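Protein Pcdhgc3 (Mus musculus, PDB 4ZI8) probably acts in calcium-dependent cell adhesion and may help set up specific neuronal connections, this piece being its first three extracellular cadherin repeats. Local coordinates at residues Glu133-Leu138 / Leu225-Asn230. Residues are numbered along the deposited sequence; the frame is centred on the assembly and turned at random.
With CA (calcium ion), chain Q; CA (calcium ion), chain R; CA (calcium ion), chain S.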
loop_
_atom_site.group_PDB
_atom_site.type_symbol
_atom_site.label_atom_id
_atom_site.label_comp_id
_atom_site.label_asym_id
_atom_site.label_seq_id
_atom_site.Cartn_x
_atom_site.Cartn_y
_atom_site.Cartn_z
ATOM N N GLU B 133 6.399 0.478 -5.908
ATOM C CA GLU B 133 6.993 0.771 -4.604
ATOM C C GLU B 133 6.204 -0.008 -3.574
ATOM O O GLU B 133 4.996 0.155 -3.465
ATOM C CB GLU B 133 6.976 2.259 -4.296
ATOM C CG GLU B 133 7.657 3.086 -5.368
ATOM C CD GLU B 133 7.883 4.535 -4.970
ATOM O OE1 GLU B 133 8.609 5.226 -5.716
ATOM O OE2 GLU B 133 7.350 4.987 -3.923
ATOM N N ILE B 134 6.878 -0.878 -2.839
ATOM C CA ILE B 134 6.182 -1.767 -1.928
ATOM C C ILE B 134 6.814 -1.721 -0.521
ATOM O O ILE B 134 7.996 -2.005 -0.361
ATOM C CB ILE B 134 6.196 -3.211 -2.444
ATOM C CG1 ILE B 134 5.654 -3.301 -3.880
ATOM C CG2 ILE B 134 5.391 -4.119 -1.507
ATOM C CD1 ILE B 134 5.832 -4.647 -4.479
ATOM N N SER B 135 6.031 -1.358 0.492
ATOM C CA SER B 135 6.530 -1.342 1.881
ATOM C C SER B 135 6.927 -2.716 2.345
ATOM O O SER B 135 6.244 -3.692 2.046
ATOM C CB SER B 135 5.481 -0.781 2.835
ATOM O OG SER B 135 5.892 -0.931 4.201
ATOM N N GLU B 136 8.011 -2.807 3.117
ATOM C CA GLU B 136 8.429 -4.095 3.648
ATOM C C GLU B 136 7.438 -4.557 4.696
ATOM O O GLU B 136 7.501 -5.697 5.145
ATOM C CB GLU B 136 9.833 -4.040 4.263
ATOM C CG GLU B 136 9.985 -2.987 5.355
ATOM C CD GLU B 136 11.327 -3.060 6.049
ATOM O OE1 GLU B 136 11.979 -4.130 6.038
ATOM O OE2 GLU B 136 11.735 -2.033 6.586
ATOM N N ALA B 137 6.528 -3.673 5.086
ATOM C CA ALA B 137 5.542 -3.996 6.111
ATOM C C ALA B 137 4.279 -4.633 5.532
ATOM O O ALA B 137 3.355 -4.942 6.282
ATOM C CB ALA B 137 5.181 -2.743 6.890
ATOM N N LEU B 138 4.214 -4.824 4.218
ATOM C CA LEU B 138 3.010 -5.412 3.609
ATOM C C LEU B 138 2.965 -6.912 3.856
ATOM O O LEU B 138 3.995 -7.580 3.881
ATOM C CB LEU B 138 2.936 -5.136 2.112
ATOM C CG LEU B 138 2.695 -3.679 1.708
ATOM C CD1 LEU B 138 1.965 -3.587 0.359
ATOM C CD2 LEU B 138 1.971 -2.899 2.777
ATOM N N LEU B 225 9.977 -0.225 0.147
ATOM C CA LEU B 225 9.905 0.927 1.059
ATOM C C LEU B 225 10.229 0.539 2.502
ATOM O O LEU B 225 9.662 -0.409 3.041
ATOM C CB LEU B 225 8.527 1.584 1.003
ATOM C CG LEU B 225 8.122 2.088 -0.391
ATOM C CD1 LEU B 225 6.672 2.526 -0.390
ATOM C CD2 LEU B 225 9.020 3.270 -0.765
ATOM N N ASP B 226 11.146 1.277 3.120
ATOM C CA ASP B 226 11.524 1.044 4.502
ATOM C C ASP B 226 10.346 1.234 5.454
ATOM O O ASP B 226 9.525 2.149 5.282
ATOM C CB ASP B 226 12.650 1.994 4.926
ATOM C CG ASP B 226 13.087 1.767 6.367
ATOM O OD1 ASP B 226 13.448 0.620 6.693
ATOM O OD2 ASP B 226 13.079 2.727 7.176
ATOM N N ALA B 227 10.264 0.365 6.451
ATOM C CA ALA B 227 9.365 0.577 7.569
ATOM C C ALA B 227 10.207 0.626 8.834
ATOM O O ALA B 227 11.342 0.125 8.847
ATOM C CB ALA B 227 8.344 -0.514 7.656
ATOM N N ASN B 228 9.660 1.233 9.882
ATOM C CA ASN B 228 10.354 1.349 11.155
ATOM C C ASN B 228 10.244 0.044 11.916
ATOM O O ASN B 228 9.512 -0.052 12.897
ATOM C CB ASN B 228 9.762 2.491 11.974
ATOM C CG ASN B 228 10.636 2.903 13.145
ATOM O OD1 ASN B 228 11.858 2.717 13.149
ATOM N ND2 ASN B 228 10.008 3.521 14.139
ATOM N N ASP B 229 10.946 -0.981 11.454
ATOM C CA ASP B 229 10.861 -2.259 12.135
ATOM C C ASP B 229 12.132 -2.566 12.883
ATOM O O ASP B 229 12.409 -3.727 13.174
ATOM C CB ASP B 229 10.515 -3.396 11.150
ATOM C CG ASP B 229 11.441 -3.453 9.933
ATOM O OD1 ASP B 229 12.288 -2.567 9.773
ATOM O OD2 ASP B 229 11.307 -4.382 9.105
ATOM N N ASN B 230 12.900 -1.532 13.218
ATOM C CA ASN B 230 14.036 -1.718 14.112
ATOM C C ASN B 230 14.119 -0.667 15.205
ATOM O O ASN B 230 13.993 0.523 14.934
ATOM C CB ASN B 230 15.341 -1.720 13.325
ATOM C CG ASN B 230 15.479 -2.939 12.470
ATOM O OD1 ASN B 230 15.892 -4.002 12.937
ATOM N ND2 ASN B 230 15.135 -2.798 11.202
HETATM CA CA CA Q . 13.176 -1.119 8.255
HETATM CA CA CA R . 13.120 -5.067 7.840
HETATM CA CA CA S . 14.096 2.501 13.810
HETATM O O HOH W 1 6.689 1.471 4.735
HETATM O O HOH W 2 14.477 -5.600 9.803
HETATM O O HOH W 3 12.216 -7.113 8.010
#
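The side chains of E136 and D229 come from opposite directions, their carboxylate planes 73° apart, and together grip two calcium ions. E136 OE1 and D229 OD2 bind one, each at 2.3 Å; E136 OE2 and D229 OD1 bind the other, which D226 OD1 and A227 O also hold. The ions let these acidic oxygens crowd together, E136 OE1 lying 3.1 Å from D229 OD2. E136 is fixed in rotation: CG sits between backbone N and carbonyl carbon (chi1 56°), the chain then runs extended over A227, and the anti lone pair of OE2 takes a nearly straight bond from A227 N (2.8 Å, 172°). E195 and D262 complete the shell of the ion held by A227 O, E195, D193 and two waters that of the other, while D226 OD2 turns to N266. Parallel strand pairing bonds L225 N to I134 O and E136 N to L225 O. S135 OG accepts from A137 N (3.0 Å) in an ST turn and meets a water that donates to D226 O; an alanine here would probably leave that N-H without its mate and the water less firmly held. L225 crosses E133 obliquely, its CD1 3.9 Å from CB of E133. A glutamate just past a repeat's first strand, sharing calcium with aspartates of the linker after its last strand, typifies the calcium-binding junction between successive cadherin repeats, here the second and third.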